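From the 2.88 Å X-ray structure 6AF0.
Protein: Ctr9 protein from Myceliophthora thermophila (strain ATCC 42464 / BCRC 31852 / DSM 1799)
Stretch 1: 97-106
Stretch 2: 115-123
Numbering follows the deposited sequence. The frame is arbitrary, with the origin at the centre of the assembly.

Stretch 1 97-106: WKSREAPRVA
Stretch 2, residues 115-123: AKTKEYYLQ

A single hydrogen bond ties the two stretches together, and it is made by the backbone at the start of a helix: Lys118 N donates to Pro103 O over 3.0 Å, with an N-H...O angle of 152°. The first-turn amides of a helix lack partners within it, so a carbonyl from the other stretch can serve this one. The same oxygen also receives a CA-H...O contact, with Thr117 CA 3.3 Å from Pro103 O and an angle of 125° at the hydrogen.

The two helices lie side by side in opposite directions. The helix that runs through Trp97 to Arg100 and the helix beginning at Lys118 are antiparallel, their N-to-C directions 170° apart and their axes approaching to 8.1 Å. Register is set by Ser99 CA to Lys118 CA at 4.9 Å and Pro103 CA to Thr117 CA at 5.2 Å. Beyond the first helix the backbone is extended at Ala102 (phi/psi -74/170) and Pro103 (-99/153, C-gamma endo), turns at Arg104 (-55/-57), and extends again at Val105 (-134/150) and Ala106 (-92/172). In the second stretch, Lys116 (-89/16) leads to Thr117 (-68/169, chi1 p) at the N-cap position; helical values follow from Lys118, and Leu122 N bonds to Lys118 O at 2.9 Å.

The CA-to-CB bond of Tyr121 (chi1 m, chi2 -61°) points toward the first stretch, and its ring organizes the side-chain packing. Lys98 CB lies 3.6 Å from the Tyr121 ring centroid, only 11° off the normal, a CH-pi contact over one face. Lys98, with chi1 to chi3 all m and chi4 t, also brings its CE to 3.3 Å from Tyr121 OH. Ala102 CB sits at the ring edge, near its plane, 3.7 Å from Tyr121 CD2. The Ser99 backbone also packs closely on the tyrosine: Ser99 CA is 3.6 Å from Tyr121 CB.

Lys118 has the largest area covered by the opposing stretch. Its chi1 is m, chi2 and chi3 are off-well at -149° and 129°, and chi4 is t; this path carries Lys118 CE to 2.9 Å from Ala102 O and Lys118 NZ to 3.7 Å from Arg100 O, neither a hydrogen bond. Thr117 extends the packing along the loop, its CG2 lying 3.3 Å from Arg104 O and 3.8 Å from Val105 CA.

One approach carries no weight: Ser99 OG and Leu122 CD1 are modelled 2.8 Å apart, a clash. Ser99 has chi1 t; Leu122 has chi1 at -99°, off-well, and chi2 p.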

# COMPACT_ATOMS: atom_id res chain seq x y z
N TRP A 97 -40.03 31.33 16.57
CA TRP A 97 -40.79 30.10 16.38
C TRP A 97 -40.84 29.74 14.90
O TRP A 97 -40.25 28.74 14.48
CB TRP A 97 -42.19 30.21 16.96
CG TRP A 97 -43.04 29.01 16.76
CD1 TRP A 97 -43.36 28.40 15.58
CD2 TRP A 97 -43.73 28.31 17.78
NE1 TRP A 97 -44.19 27.33 15.81
CE2 TRP A 97 -44.44 27.26 17.15
CE3 TRP A 97 -43.82 28.45 19.16
CZ2 TRP A 97 -45.22 26.35 17.87
CZ3 TRP A 97 -44.60 27.55 19.88
CH2 TRP A 97 -45.29 26.51 19.23
N LYS A 98 -41.50 30.57 14.10
CA LYS A 98 -41.64 30.32 12.67
C LYS A 98 -40.31 29.98 12.07
O LYS A 98 -40.23 29.11 11.22
CB LYS A 98 -42.26 31.53 11.93
CG LYS A 98 -43.78 31.65 12.09
CD LYS A 98 -44.56 30.43 11.59
CE LYS A 98 -44.39 30.21 10.09
NZ LYS A 98 -44.92 28.90 9.60
N SER A 99 -39.26 30.65 12.53
CA SER A 99 -37.89 30.32 12.12
C SER A 99 -37.57 28.86 12.33
O SER A 99 -37.01 28.21 11.43
CB SER A 99 -36.87 31.17 12.89
OG SER A 99 -35.63 30.51 13.02
N ARG A 100 -37.92 28.35 13.51
CA ARG A 100 -37.58 26.98 13.88
C ARG A 100 -38.21 25.95 12.93
O ARG A 100 -37.51 25.10 12.40
CB ARG A 100 -37.96 26.70 15.34
CG ARG A 100 -37.05 27.42 16.34
CD ARG A 100 -37.24 26.94 17.78
NE ARG A 100 -36.70 27.96 18.68
CZ ARG A 100 -37.41 28.93 19.26
NH1 ARG A 100 -38.74 29.02 19.10
NH2 ARG A 100 -36.77 29.81 20.03
N GLU A 101 -39.51 26.06 12.69
CA GLU A 101 -40.21 25.17 11.77
C GLU A 101 -39.93 25.40 10.25
O GLU A 101 -40.41 24.66 9.40
CB GLU A 101 -41.72 25.28 12.02
CG GLU A 101 -42.17 24.62 13.32
CD GLU A 101 -43.68 24.70 13.52
OE1 GLU A 101 -44.41 25.09 12.58
OE2 GLU A 101 -44.15 24.38 14.64
N ALA A 102 -39.14 26.42 9.92
CA ALA A 102 -38.83 26.75 8.53
C ALA A 102 -37.84 25.77 7.85
O ALA A 102 -37.25 24.92 8.50
CB ALA A 102 -38.27 28.17 8.46
N PRO A 103 -37.67 25.88 6.52
CA PRO A 103 -36.61 25.18 5.77
C PRO A 103 -35.38 26.03 5.46
O PRO A 103 -35.48 27.24 5.36
CB PRO A 103 -37.30 24.86 4.46
CG PRO A 103 -38.22 26.02 4.26
CD PRO A 103 -38.68 26.46 5.62
N ARG A 104 -34.23 25.38 5.32
CA ARG A 104 -33.03 26.03 4.84
C ARG A 104 -33.32 26.69 3.51
O ARG A 104 -33.14 27.90 3.35
CB ARG A 104 -31.90 25.02 4.64
CG ARG A 104 -30.87 24.92 5.76
CD ARG A 104 -29.63 24.18 5.26
NE ARG A 104 -28.70 23.86 6.35
CZ ARG A 104 -27.78 24.68 6.86
NH1 ARG A 104 -27.64 25.92 6.41
NH2 ARG A 104 -26.98 24.27 7.85
N VAL A 105 -33.78 25.90 2.54
CA VAL A 105 -34.22 26.44 1.25
C VAL A 105 -35.55 25.81 0.83
O VAL A 105 -35.85 24.67 1.21
CB VAL A 105 -33.16 26.24 0.14
CG1 VAL A 105 -33.41 27.20 -1.01
CG2 VAL A 105 -31.75 26.44 0.68
N ALA A 106 -36.35 26.57 0.08
CA ALA A 106 -37.63 26.08 -0.45
C ALA A 106 -37.39 25.50 -1.84
O ALA A 106 -36.27 25.61 -2.36
CB ALA A 106 -38.64 27.22 -0.47
N ALA A 115 -39.17 34.04 -0.06
CA ALA A 115 -38.63 32.80 0.45
C ALA A 115 -39.08 32.71 1.88
O ALA A 115 -38.87 33.63 2.67
CB ALA A 115 -37.11 32.77 0.37
N LYS A 116 -39.66 31.57 2.22
CA LYS A 116 -40.26 31.33 3.54
C LYS A 116 -39.18 30.77 4.47
O LYS A 116 -39.48 30.23 5.54
CB LYS A 116 -41.39 30.32 3.41
CG LYS A 116 -41.40 29.63 2.05
CD LYS A 116 -42.65 28.81 1.80
CE LYS A 116 -43.30 29.19 0.47
NZ LYS A 116 -44.77 29.01 0.50
N THR A 117 -37.93 30.92 4.04
CA THR A 117 -36.80 30.22 4.62
C THR A 117 -36.50 30.66 6.04
O THR A 117 -37.01 31.66 6.53
CB THR A 117 -35.53 30.41 3.76
OG1 THR A 117 -35.29 31.81 3.55
CG2 THR A 117 -35.68 29.71 2.42
N LYS A 118 -35.63 29.91 6.69
CA LYS A 118 -35.20 30.22 8.02
C LYS A 118 -34.64 31.61 8.05
O LYS A 118 -34.96 32.39 8.93
CB LYS A 118 -34.08 29.31 8.48
CG LYS A 118 -34.25 27.87 8.10
CD LYS A 118 -33.62 26.93 9.11
CE LYS A 118 -34.65 25.89 9.50
NZ LYS A 118 -34.24 25.25 10.76
N GLU A 119 -33.77 31.91 7.09
CA GLU A 119 -33.11 33.21 7.08
C GLU A 119 -34.10 34.34 6.89
O GLU A 119 -33.84 35.48 7.29
CB GLU A 119 -32.01 33.29 6.01
CG GLU A 119 -30.99 34.41 6.28
CD GLU A 119 -29.99 34.09 7.40
OE1 GLU A 119 -29.54 32.92 7.50
OE2 GLU A 119 -29.63 35.01 8.19
N TYR A 120 -35.22 34.04 6.27
CA TYR A 120 -36.29 35.01 6.14
C TYR A 120 -36.86 35.41 7.51
O TYR A 120 -36.87 36.60 7.86
CB TYR A 120 -37.39 34.42 5.26
CG TYR A 120 -38.60 35.28 5.15
CD1 TYR A 120 -38.57 36.46 4.41
CD2 TYR A 120 -39.79 34.92 5.77
CE1 TYR A 120 -39.68 37.25 4.29
CE2 TYR A 120 -40.91 35.72 5.66
CZ TYR A 120 -40.85 36.87 4.92
OH TYR A 120 -41.96 37.66 4.82
N TYR A 121 -37.33 34.42 8.26
CA TYR A 121 -37.86 34.64 9.62
C TYR A 121 -36.79 35.23 10.58
O TYR A 121 -37.09 36.05 11.45
CB TYR A 121 -38.45 33.35 10.19
CG TYR A 121 -39.65 32.84 9.43
CD1 TYR A 121 -40.80 33.60 9.32
CD2 TYR A 121 -39.64 31.59 8.83
CE1 TYR A 121 -41.91 33.14 8.61
CE2 TYR A 121 -40.74 31.12 8.13
CZ TYR A 121 -41.87 31.90 8.02
OH TYR A 121 -42.95 31.41 7.33
N LEU A 122 -35.54 34.83 10.38
CA LEU A 122 -34.45 35.35 11.20
C LEU A 122 -34.30 36.83 10.99
O LEU A 122 -34.35 37.60 11.93
CB LEU A 122 -33.13 34.63 10.90
CG LEU A 122 -32.75 33.51 11.88
CD1 LEU A 122 -33.85 32.48 12.06
CD2 LEU A 122 -31.49 32.81 11.44
N GLN A 123 -34.15 37.24 9.74
CA GLN A 123 -34.04 38.64 9.41
C GLN A 123 -35.26 39.42 9.90
O GLN A 123 -35.13 40.51 10.44
CB GLN A 123 -33.88 38.80 7.91
CG GLN A 123 -33.58 40.23 7.46
CD GLN A 123 -33.62 40.41 5.94
OE1 GLN A 123 -33.07 41.38 5.42
NE2 GLN A 123 -34.28 39.47 5.22